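Local coordinates for Lys-gingipain catalytic subunit (Porphyromonas gingivalis, PDB 4TKX), which cleaves proteins after lysine as a secreted cysteine endopeptidase, degrading haemoglobin, collagen and immunoglobulins, at residues S209-T214 against F242-N247; S279-Y284 against A350-E355; K98-L103 against Q253-Q258. All coordinates share one frame; numbering follows the deposited sequence. Where two conformers were deposited one is given.

How the contacts relate
Contact 1 is fully buried core: two neighbouring parallel strands of the catalytic sheet, held by backbone bonds and by an asparagine pair. Contacts 2 and 3 join loops to other elements nearer the edge of the fold and use mainly side chains. In contact 2 tyrosines of helix 350-356 pack behind a loop that lines the inhibitor site, whereas contact 3 has no direct hydrogen bond, relying on side-chain packing and water with some residues exposed. Contacts 1 and 2 both touch the inhibitor, and Asn247 packs on Ser283. Contacts 2 and 3, with centres 12 Å apart, are joined by Ser280 OG to Val100 O and Thr101 OG1 to Glu355 O.

Contact 1 (S209-T214 against F242-N247); sequences SFANYT and FLAIGN. With TCK (N-[(1S)-5-amino-1-(chloroacetyl)pentyl]-4-methylbenzenesulfonamide), chain U.
Asn212 swings CG opposite its own backbone N (chi1 -174°) and so extends its amide over the neighbouring strand, while Asn247, with CG beside its backbone N and anti to the carbonyl carbon, brings OD1 up to meet it. Asn212 ND2 donates to Asn247 OD1 at 2.9 Å, nearly straight at 173° and within the Asn212 amide plane; the two amide planes stand 72° apart. The same ND2 donates to Ile245 O, from above that carbonyl's plane, and Tyr213 N reaches this oxygen too, so one carbonyl takes two N-H groups. A water donates to both OD1 atoms, 2.8 Å from that of Asn212 and 2.9 Å from that of Asn247; Tyr313 OH also bonds to Asn212 OD1. On the same sheet face, the Phe210 ring meets Ile245 CD1 at its edge, with CE1 3.6 Å away, and runs alongside Leu243.

The backbones form regular parallel pairing from Leu243 N to Ser209 O through Asn247 N to Tyr213 O, 2.9 Å. At the C-terminal end, Thr214 OG1 and Asn247 O each accept from the inhibitor's lysine-like amine NZ, consistent with a place at the end of the substrate-lysine pocket. Strands 210-214 and 242-247 are central in the mixed sheet, flanked by strands 152-157 and 273-279, while helix 285-293 packs against Ile245 and Asn247.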
loop_
_atom_site.group_PDB
_atom_site.type_symbol
_atom_site.label_atom_id
_atom_site.label_comp_id
_atom_site.label_asym_id
_atom_site.label_seq_id
_atom_site.Cartn_x
_atom_site.Cartn_y
_atom_site.Cartn_z
ATOM N N SER A 209 -0.278 12.383 7.936
ATOM C CA SER A 209 -0.823 11.310 7.109
ATOM C C SER A 209 0.266 10.474 6.430
ATOM O O SER A 209 0.010 9.365 5.982
ATOM C CB SER A 209 -1.727 11.922 6.031
ATOM O OG SER A 209 -0.972 12.745 5.147
ATOM N N PHE A 210 1.473 11.030 6.350
ATOM C CA PHE A 210 2.541 10.466 5.544
ATOM C C PHE A 210 3.853 10.912 6.152
ATOM O O PHE A 210 4.001 12.068 6.543
ATOM C CB PHE A 210 2.411 11.002 4.113
ATOM C CG PHE A 210 3.481 10.527 3.157
ATOM C CD1 PHE A 210 3.604 9.190 2.821
ATOM C CD2 PHE A 210 4.311 11.433 2.542
ATOM C CE1 PHE A 210 4.558 8.777 1.923
ATOM C CE2 PHE A 210 5.279 11.019 1.630
ATOM C CZ PHE A 210 5.404 9.699 1.330
ATOM N N ALA A 211 4.790 9.979 6.247
ATOM C CA ALA A 211 6.155 10.253 6.691
ATOM C C ALA A 211 7.121 9.579 5.723
ATOM O O ALA A 211 7.004 8.380 5.469
ATOM C CB ALA A 211 6.368 9.718 8.084
ATOM N N ASN A 212 8.060 10.341 5.186
ATOM C CA ASN A 212 9.031 9.815 4.233
ATOM C C ASN A 212 10.411 10.267 4.683
ATOM O O ASN A 212 10.666 11.464 4.837
ATOM C CB ASN A 212 8.712 10.349 2.832
ATOM C CG ASN A 212 9.572 9.749 1.690
ATOM O OD1 ASN A 212 9.555 10.303 0.585
ATOM N ND2 ASN A 212 10.253 8.608 1.912
ATOM N N TYR A 213 11.280 9.296 4.905
ATOM C CA TYR A 213 12.664 9.521 5.318
ATOM C C TYR A 213 13.586 8.961 4.256
ATOM O O TYR A 213 13.399 7.842 3.799
ATOM C CB TYR A 213 12.908 8.812 6.653
ATOM C CG TYR A 213 14.345 8.675 7.100
ATOM C CD1 TYR A 213 15.122 7.617 6.669
ATOM C CD2 TYR A 213 14.910 9.577 7.995
ATOM C CE1 TYR A 213 16.435 7.469 7.105
ATOM C CE2 TYR A 213 16.233 9.434 8.423
ATOM C CZ TYR A 213 16.980 8.386 7.957
ATOM O OH TYR A 213 18.278 8.228 8.397
ATOM N N THR A 214 14.550 9.773 3.830
ATOM C CA THR A 214 15.587 9.309 2.927
ATOM C C THR A 214 16.978 9.683 3.460
ATOM O O THR A 214 17.298 10.873 3.651
ATOM C CB THR A 214 15.378 9.831 1.480
ATOM O OG1 THR A 214 16.462 9.391 0.681
ATOM C CG2 THR A 214 15.296 11.366 1.410
ATOM N N PHE A 242 -0.599 6.774 9.748
ATOM C CA PHE A 242 0.044 7.221 8.538
ATOM C C PHE A 242 0.611 6.089 7.691
ATOM O O PHE A 242 0.754 4.957 8.127
ATOM C CB PHE A 242 1.165 8.214 8.864
ATOM C CG PHE A 242 2.114 7.762 9.952
ATOM C CD1 PHE A 242 3.113 6.830 9.690
ATOM C CD2 PHE A 242 2.023 8.294 11.236
ATOM C CE1 PHE A 242 3.982 6.436 10.680
ATOM C CE2 PHE A 242 2.899 7.892 12.231
ATOM C CZ PHE A 242 3.877 6.970 11.953
ATOM N N LEU A 243 0.916 6.438 6.449
ATOM C CA LEU A 243 1.785 5.650 5.598
ATOM C C LEU A 243 3.182 6.169 5.841
ATOM O O LEU A 243 3.405 7.391 5.809
ATOM C CB LEU A 243 1.415 5.868 4.132
ATOM C CG LEU A 243 2.380 5.319 3.083
ATOM C CD1 LEU A 243 2.543 3.804 3.202
ATOM C CD2 LEU A 243 1.948 5.715 1.655
ATOM N N ALA A 244 4.124 5.256 6.087
ATOM C CA ALA A 244 5.539 5.645 6.175
ATOM C C ALA A 244 6.342 4.952 5.082
ATOM O O ALA A 244 6.066 3.795 4.726
ATOM C CB ALA A 244 6.108 5.347 7.540
ATOM N N ILE A 245 7.304 5.685 4.527
ATOM C CA ILE A 245 8.203 5.152 3.512
ATOM C C ILE A 245 9.636 5.474 3.919
ATOM O O ILE A 245 10.008 6.645 4.097
ATOM C CB ILE A 245 7.922 5.758 2.118
ATOM C CG1 ILE A 245 6.462 5.507 1.714
ATOM C CG2 ILE A 245 8.946 5.242 1.065
ATOM C CD1 ILE A 245 6.130 5.974 0.318
ATOM N N GLY A 246 10.424 4.428 4.088
ATOM C CA GLY A 246 11.826 4.577 4.408
ATOM C C GLY A 246 12.641 4.244 3.177
ATOM O O GLY A 246 12.769 3.081 2.795
ATOM N N ASN A 247 13.148 5.282 2.525
ATOM C CA ASN A 247 14.039 5.098 1.387
ATOM C C ASN A 247 15.440 5.051 1.974
ATOM O O ASN A 247 16.121 6.075 2.099
ATOM C CB ASN A 247 13.878 6.238 0.386
ATOM C CG ASN A 247 12.535 6.217 -0.297
ATOM O OD1 ASN A 247 11.749 7.149 -0.164
ATOM N ND2 ASN A 247 12.243 5.130 -1.001
HETATM S S TCK U . 24.538 3.331 1.391
HETATM O O1S TCK U . 24.512 3.788 0.029
HETATM O O2S TCK U . 25.055 4.423 2.208
HETATM C C1 TCK U . 25.591 1.896 1.567
HETATM C C2 TCK U . 26.705 1.997 2.390
HETATM C C3 TCK U . 27.547 0.882 2.542
HETATM C C4 TCK U . 27.258 -0.290 1.873
HETATM C C5 TCK U . 26.120 -0.382 1.036
HETATM C C6 TCK U . 25.287 0.716 0.881
HETATM C C7 TCK U . 28.171 -1.471 2.039
HETATM N N TCK U . 22.997 2.921 1.836
HETATM C CA TCK U . 22.202 3.701 2.794
HETATM C C TCK U . 21.815 2.790 3.926
HETATM O O TCK U . 20.856 3.026 4.621
HETATM C CB TCK U . 20.930 4.256 2.098
HETATM C CG TCK U . 21.267 5.286 1.041
HETATM C CD TCK U . 20.012 5.710 0.192
HETATM C CE TCK U . 19.142 6.727 0.883
HETATM N NZ TCK U . 17.988 7.007 0.061
HETATM C CM TCK U . 22.628 1.500 4.120
HETATM O O HOH W 1 9.534 8.466 -1.530
#

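Contact 2 (S279-Y284 against A350-E355); sequences SSPNSY and AHYYWE. With TCK (N-[(1S)-5-amino-1-(chloroacetyl)pentyl]-4-methylbenzenesulfonamide), chain U.
Tyr352 lays the end of its ring beside Pro281, whose CG lies 3.8 Å from CZ of Tyr352, the two side chains running antiparallel alongside each other. In the caspase-like alpha/beta fold of clan CD, to which this C25 peptidase belongs, the loop 279-284 follows strand 273-279 and leads into helix 285-293, with Tyr284 at that helix's N-cap position; helix 350-356 packs against its back. A chi1 of -178° in Tyr352 sends the ring out from the helix toward the loop. Its hydroxyl donates to Asn282 O at 2.7 Å, approaching 24° from the carbonyl plane, and this oxygen lies in turn at the edge of the Tyr352 ring. The phenol therefore holds the loop backbone directly.

Tyr284 crosses Tyr352 at about a right angle, so that the Tyr352 hydroxyl comes to the edge of the Tyr284 ring near CE2. A water joins the two phenols, donating to Tyr352 OH. That hydroxyl thus donates to the loop and accepts from water. Tyr353, one residue further along the helix, accepts a weak bond from Tyr284 N; its stronger partner is Asp288, whose carboxylate also receives the inhibitor's amine and bonds to Ser283 OG.

The other side of the loop serves the inhibitor. Asn282 ND2 and Tyr284 CE1 approach its tolyl ring, at C5 and C6 respectively, and the Asn282 side chain lies about 4 Å from that of the nucleophile Cys249. The helix tyrosines thus form a second shell behind residues lining the substrate cleft. In the first shell, the sulfonamide N of the inhibitor donates to Ser283 O at 3.0 Å, with an angle of 134° at the hydrogen.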
loop_
_atom_site.group_PDB
_atom_site.type_symbol
_atom_site.label_atom_id
_atom_site.label_comp_id
_atom_site.label_asym_id
_atom_site.label_seq_id
_atom_site.Cartn_x
_atom_site.Cartn_y
_atom_site.Cartn_z
ATOM N N SER A 279 12.945 -1.223 2.274
ATOM C CA SER A 279 13.808 -2.167 1.595
ATOM C C SER A 279 14.305 -3.251 2.539
ATOM O O SER A 279 14.694 -2.970 3.670
ATOM C CB SER A 279 15.022 -1.423 1.041
ATOM O OG SER A 279 15.846 -2.312 0.306
ATOM N N SER A 280 14.290 -4.485 2.063
ATOM C CA SER A 280 14.865 -5.591 2.800
ATOM C C SER A 280 16.414 -5.585 2.792
ATOM O O SER A 280 17.021 -5.673 3.848
ATOM C CB SER A 280 14.308 -6.914 2.282
ATOM O OG SER A 280 15.031 -8.008 2.838
ATOM N N PRO A 281 17.045 -5.462 1.609
ATOM C CA PRO A 281 18.504 -5.303 1.570
ATOM C C PRO A 281 18.899 -3.832 1.615
ATOM O O PRO A 281 18.053 -2.945 1.849
ATOM C CB PRO A 281 18.862 -5.880 0.207
ATOM C CG PRO A 281 17.707 -5.430 -0.667
ATOM C CD PRO A 281 16.479 -5.585 0.253
ATOM N N ASN A 282 20.176 -3.562 1.370
ATOM C CA ASN A 282 20.640 -2.196 1.228
ATOM C C ASN A 282 19.928 -1.484 0.086
ATOM O O ASN A 282 19.583 -2.092 -0.918
ATOM C CB ASN A 282 22.139 -2.183 0.932
ATOM C CG ASN A 282 22.961 -2.699 2.077
ATOM O OD1 ASN A 282 22.530 -2.677 3.228
ATOM N ND2 ASN A 282 24.166 -3.153 1.771
ATOM N N SER A 283 19.702 -0.189 0.254
ATOM C CA SER A 283 19.305 0.672 -0.860
ATOM C C SER A 283 20.466 1.632 -1.149
ATOM O O SER A 283 21.445 1.710 -0.383
ATOM C CB SER A 283 18.000 1.436 -0.579
ATOM O OG SER A 283 18.217 2.529 0.292
ATOM N N TYR A 284 20.362 2.346 -2.258
ATOM C CA TYR A 284 21.479 3.156 -2.749
ATOM C C TYR A 284 20.982 4.527 -3.128
ATOM O O TYR A 284 19.819 4.704 -3.460
ATOM C CB TYR A 284 22.138 2.475 -3.946
ATOM C CG TYR A 284 22.766 1.189 -3.521
ATOM C CD1 TYR A 284 24.033 1.172 -2.949
ATOM C CD2 TYR A 284 22.071 -0.001 -3.630
ATOM C CE1 TYR A 284 24.607 -0.019 -2.526
ATOM C CE2 TYR A 284 22.633 -1.197 -3.213
ATOM C CZ TYR A 284 23.892 -1.193 -2.656
ATOM O OH TYR A 284 24.437 -2.386 -2.231
ATOM N N ALA A 350 17.940 -3.634 -12.274
ATOM C CA ALA A 350 16.599 -3.313 -11.837
ATOM C C ALA A 350 15.987 -4.492 -11.089
ATOM O O ALA A 350 15.148 -4.305 -10.198
ATOM C CB ALA A 350 15.754 -2.925 -13.024
ATOM N N HIS A 351 16.411 -5.703 -11.442
ATOM C CA HIS A 351 15.923 -6.921 -10.786
ATOM C C HIS A 351 16.033 -6.773 -9.261
ATOM O O HIS A 351 15.132 -7.188 -8.497
ATOM C CB HIS A 351 16.784 -8.091 -11.272
ATOM C CG HIS A 351 16.262 -9.443 -10.916
ATOM N ND1 HIS A 351 15.016 -9.647 -10.353
ATOM C CD2 HIS A 351 16.820 -10.673 -11.055
ATOM C CE1 HIS A 351 14.836 -10.941 -10.154
ATOM N NE2 HIS A 351 15.914 -11.586 -10.573
ATOM N N TYR A 352 17.148 -6.189 -8.827
ATOM C CA TYR A 352 17.431 -5.986 -7.411
ATOM C C TYR A 352 16.321 -5.179 -6.730
ATOM O O TYR A 352 15.868 -5.546 -5.647
ATOM C CB TYR A 352 18.772 -5.279 -7.256
ATOM C CG TYR A 352 19.263 -5.026 -5.840
ATOM C CD1 TYR A 352 18.719 -4.011 -5.051
ATOM C CD2 TYR A 352 20.335 -5.748 -5.327
ATOM C CE1 TYR A 352 19.213 -3.756 -3.788
ATOM C CE2 TYR A 352 20.828 -5.502 -4.076
ATOM C CZ TYR A 352 20.270 -4.506 -3.307
ATOM O OH TYR A 352 20.778 -4.251 -2.058
ATOM N N TYR A 353 15.888 -4.086 -7.363
ATOM C CA TYR A 353 14.900 -3.225 -6.731
ATOM C C TYR A 353 13.558 -3.908 -6.562
ATOM O O TYR A 353 12.903 -3.750 -5.516
ATOM C CB TYR A 353 14.770 -1.878 -7.437
ATOM C CG TYR A 353 15.535 -0.849 -6.639
ATOM C CD1 TYR A 353 16.895 -1.024 -6.398
ATOM C CD2 TYR A 353 14.905 0.255 -6.072
ATOM C CE1 TYR A 353 17.607 -0.135 -5.632
ATOM C CE2 TYR A 353 15.621 1.161 -5.312
ATOM C CZ TYR A 353 16.972 0.946 -5.088
ATOM O OH TYR A 353 17.722 1.813 -4.354
ATOM N N TRP A 354 13.160 -4.702 -7.551
ATOM C CA TRP A 354 11.917 -5.460 -7.426
ATOM C C TRP A 354 12.000 -6.502 -6.303
ATOM O O TRP A 354 11.005 -6.753 -5.611
ATOM C CB TRP A 354 11.532 -6.102 -8.764
ATOM C CG TRP A 354 11.157 -5.067 -9.767
ATOM C CD1 TRP A 354 11.966 -4.499 -10.703
ATOM C CD2 TRP A 354 9.881 -4.435 -9.900
ATOM N NE1 TRP A 354 11.266 -3.560 -11.426
ATOM C CE2 TRP A 354 9.981 -3.508 -10.955
ATOM C CE3 TRP A 354 8.658 -4.584 -9.250
ATOM C CZ2 TRP A 354 8.905 -2.715 -11.355
ATOM C CZ3 TRP A 354 7.602 -3.806 -9.646
ATOM C CH2 TRP A 354 7.727 -2.889 -10.688
ATOM N N GLU A 355 13.184 -7.074 -6.095
ATOM C CA GLU A 355 13.405 -7.992 -4.970
ATOM C C GLU A 355 13.504 -7.269 -3.616
ATOM O O GLU A 355 13.256 -7.868 -2.552
ATOM C CB GLU A 355 14.703 -8.757 -5.171
ATOM C CG GLU A 355 14.662 -9.797 -6.259
ATOM C CD GLU A 355 15.966 -10.628 -6.337
ATOM O OE1 GLU A 355 16.995 -10.229 -5.761
ATOM O OE2 GLU A 355 15.946 -11.709 -6.948
HETATM S S TCK U . 24.538 3.331 1.391
HETATM O O1S TCK U . 24.512 3.788 0.029
HETATM O O2S TCK U . 25.055 4.423 2.208
HETATM C C1 TCK U . 25.591 1.896 1.567
HETATM C C2 TCK U . 26.705 1.997 2.390
HETATM C C3 TCK U . 27.547 0.882 2.542
HETATM C C4 TCK U . 27.258 -0.290 1.873
HETATM C C5 TCK U . 26.120 -0.382 1.036
HETATM C C6 TCK U . 25.287 0.716 0.881
HETATM C C7 TCK U . 28.171 -1.471 2.039
HETATM N N TCK U . 22.997 2.921 1.836
HETATM C CA TCK U . 22.202 3.701 2.794
HETATM C C TCK U . 21.815 2.790 3.926
HETATM O O TCK U . 20.856 3.026 4.621
HETATM C CB TCK U . 20.930 4.256 2.098
HETATM C CG TCK U . 21.267 5.286 1.041
HETATM C CD TCK U . 20.012 5.710 0.192
HETATM C CE TCK U . 19.142 6.727 0.883
HETATM N NZ TCK U . 17.988 7.007 0.061
HETATM C CM TCK U . 22.628 1.500 4.120
HETATM O O HOH W 2 23.621 -4.873 -1.495
#

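Contact 3 (K98-L103 against Q253-Q258); sequences KKVTDL and QFDYVQ. With PB (lead (II) ion), chain T.
Van der Waals packing centres on Val100 and Phe254. Val100 CG1 sits squarely over one face of the Phe254 ring, 4.0 Å from its centroid and 6° off the ring normal, a CH-pi contact, while CG2 touches the rim at CE1. Phe254 places CG between its backbone N and carbonyl carbon (chi1 56°), which turns one ring face to Val100 CG1. The side chains of Val100 and Asp255 approach head-on, with Val100 CG1 3.5 Å from Asp255 OD1. Lys99 crosses Gln253 obliquely, its CD near the amide nitrogen.

Polar groups meet the ring or water without bonding to one another directly across the contact. Both carboxylate oxygens of Asp102 lie 3.5 Å from Phe254 CZ, the carboxylate and ring planes 37° apart; Asp102 OD1 forms a salt bridge with Arg120 NH2, which probably offsets its charge. One water accepts from Val100 N at 2.9 Å and donates to Asp255 OD1, linking strand 100-101 to the turn. A second water accepts from Gln253 NE2 and, weakly, from Lys99 NZ; Gln253 NE2 also bonds to Ser280 O.

Metal binding takes the backbone of the same phenylalanine: Phe254 O lies 2.6 Å from the lead ion in the first calcium site, also bound by Asp85, Glu263 and a water. Gln253 to Tyr256 form a type I beta turn, so the metal ligand and the packed ring sit on one compact bend.

The contact joins the short strand 100-101, paired with strand 92-93, to the loop between strand 242-247 and helix 261-267. Leu103 N donates to Thr101 OG1, a capping bond ahead of helix 103-106; Thr101 OG1 also bonds to Glu355 O. Leu103 packs on helix 350-356, while His358 of strand 357-361 meets Phe254 edge-to-face.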
loop_
_atom_site.group_PDB
_atom_site.type_symbol
_atom_site.label_atom_id
_atom_site.label_comp_id
_atom_site.label_asym_id
_atom_site.label_seq_id
_atom_site.Cartn_x
_atom_site.Cartn_y
_atom_site.Cartn_z
ATOM N N LYS A 98 20.294 -11.154 -2.173
ATOM C CA LYS A 98 20.791 -12.062 -1.148
ATOM C C LYS A 98 20.106 -11.889 0.207
ATOM O O LYS A 98 20.611 -12.366 1.227
ATOM C CB LYS A 98 22.307 -11.934 -0.993
ATOM C CG LYS A 98 23.030 -11.853 -2.300
ATOM C CD LYS A 98 22.789 -13.050 -3.169
ATOM C CE LYS A 98 23.750 -13.041 -4.364
ATOM N NZ LYS A 98 23.449 -14.135 -5.334
ATOM N N LYS A 99 18.940 -11.242 0.213
ATOM C CA LYS A 99 18.199 -11.019 1.437
ATOM C C LYS A 99 16.758 -11.412 1.192
ATOM O O LYS A 99 16.330 -11.568 0.042
ATOM C CB LYS A 99 18.241 -9.532 1.842
ATOM C CG LYS A 99 19.651 -8.990 2.045
ATOM C CD LYS A 99 20.350 -9.594 3.253
ATOM C CE LYS A 99 21.780 -9.028 3.368
ATOM N NZ LYS A 99 22.534 -9.587 4.511
ATOM N N VAL A 100 15.997 -11.554 2.268
ATOM C CA VAL A 100 14.643 -12.073 2.136
ATOM C C VAL A 100 13.790 -11.219 1.197
ATOM O O VAL A 100 13.903 -9.972 1.167
ATOM C CB VAL A 100 13.971 -12.255 3.501
ATOM C CG1 VAL A 100 13.651 -10.906 4.153
ATOM C CG2 VAL A 100 12.726 -13.132 3.371
ATOM N N THR A 101 12.955 -11.901 0.413
ATOM C CA THR A 101 12.005 -11.247 -0.472
ATOM C C THR A 101 10.708 -12.048 -0.591
ATOM O O THR A 101 10.722 -13.264 -0.426
ATOM C CB THR A 101 12.594 -11.005 -1.901
ATOM O OG1 THR A 101 11.666 -10.252 -2.703
ATOM C CG2 THR A 101 12.907 -12.292 -2.620
ATOM N N ASP A 102 9.604 -11.354 -0.880
ATOM C CA ASP A 102 8.313 -11.958 -1.157
ATOM C C ASP A 102 8.061 -11.911 -2.659
ATOM O O ASP A 102 7.014 -12.337 -3.113
ATOM C CB ASP A 102 7.208 -11.167 -0.438
ATOM C CG ASP A 102 7.138 -11.478 1.062
ATOM O OD1 ASP A 102 7.587 -12.577 1.465
ATOM O OD2 ASP A 102 6.586 -10.655 1.834
ATOM N N LEU A 103 9.011 -11.381 -3.433
ATOM C CA LEU A 103 8.797 -11.194 -4.874
ATOM C C LEU A 103 8.374 -12.459 -5.598
ATOM O O LEU A 103 7.522 -12.414 -6.483
ATOM C CB LEU A 103 10.054 -10.631 -5.561
ATOM C CG LEU A 103 9.961 -10.435 -7.072
ATOM C CD1 LEU A 103 8.955 -9.349 -7.364
ATOM C CD2 LEU A 103 11.322 -10.078 -7.699
ATOM N N GLN A 253 13.770 -5.589 6.425
ATOM C CA GLN A 253 14.388 -6.919 6.400
ATOM C C GLN A 253 13.673 -7.803 7.412
ATOM O O GLN A 253 14.122 -7.950 8.547
ATOM C CB GLN A 253 15.893 -6.845 6.687
ATOM C CG GLN A 253 16.625 -8.112 6.295
ATOM C CD GLN A 253 18.121 -7.994 6.464
ATOM O OE1 GLN A 253 18.725 -8.664 7.306
ATOM N NE2 GLN A 253 18.736 -7.138 5.658
ATOM N N PHE A 254 12.560 -8.394 6.974
ATOM C CA PHE A 254 11.588 -8.971 7.897
ATOM C C PHE A 254 11.882 -10.396 8.363
ATOM O O PHE A 254 11.039 -10.995 9.035
ATOM C CB PHE A 254 10.165 -8.868 7.330
ATOM C CG PHE A 254 9.998 -9.489 5.984
ATOM C CD1 PHE A 254 9.751 -10.845 5.863
ATOM C CD2 PHE A 254 10.074 -8.722 4.834
ATOM C CE1 PHE A 254 9.598 -11.427 4.605
ATOM C CE2 PHE A 254 9.926 -9.298 3.592
ATOM C CZ PHE A 254 9.678 -10.645 3.476
ATOM N N ASP A 255 13.076 -10.908 8.057
ATOM C CA ASP A 255 13.543 -12.149 8.665
ATOM C C ASP A 255 14.701 -11.925 9.622
ATOM O O ASP A 255 15.362 -12.880 10.021
ATOM C CB ASP A 255 13.928 -13.196 7.604
ATOM C CG ASP A 255 15.231 -12.863 6.886
ATOM O OD1 ASP A 255 15.645 -11.681 6.875
ATOM O OD2 ASP A 255 15.854 -13.795 6.329
ATOM N N TYR A 256 14.914 -10.678 10.029
ATOM C CA TYR A 256 15.943 -10.357 11.010
ATOM C C TYR A 256 15.592 -10.979 12.366
ATOM O O TYR A 256 14.426 -11.280 12.646
ATOM C CB TYR A 256 16.083 -8.838 11.107
ATOM C CG TYR A 256 17.213 -8.341 11.970
ATOM C CD1 TYR A 256 18.533 -8.669 11.679
ATOM C CD2 TYR A 256 16.966 -7.529 13.069
ATOM C CE1 TYR A 256 19.568 -8.201 12.464
ATOM C CE2 TYR A 256 17.995 -7.068 13.865
ATOM C CZ TYR A 256 19.294 -7.413 13.559
ATOM O OH TYR A 256 20.339 -6.949 14.332
ATOM N N VAL A 257 16.607 -11.187 13.201
ATOM C CA VAL A 257 16.427 -11.858 14.487
ATOM C C VAL A 257 15.495 -11.097 15.427
ATOM O O VAL A 257 14.840 -11.700 16.282
ATOM C CB VAL A 257 17.795 -12.147 15.143
ATOM C CG1 VAL A 257 18.562 -10.871 15.366
ATOM C CG2 VAL A 257 17.611 -12.903 16.446
ATOM N N GLN A 258 15.437 -9.780 15.264
ATOM C CA GLN A 258 14.478 -8.943 15.968
ATOM C C GLN A 258 13.472 -8.382 14.969
ATOM O O GLN A 258 13.790 -8.205 13.801
ATOM C CB GLN A 258 15.184 -7.777 16.663
ATOM C CG GLN A 258 16.176 -8.199 17.726
ATOM C CD GLN A 258 15.521 -8.907 18.889
ATOM O OE1 GLN A 258 14.378 -8.620 19.243
ATOM N NE2 GLN A 258 16.245 -9.838 19.496
HETATM PB PB PB T . 10.092 -10.743 11.403
HETATM O O HOH W 3 21.658 -6.867 6.071
HETATM O O HOH W 4 17.367 -11.201 4.839
HETATM O O HOH W 5 10.366 -10.648 13.860
#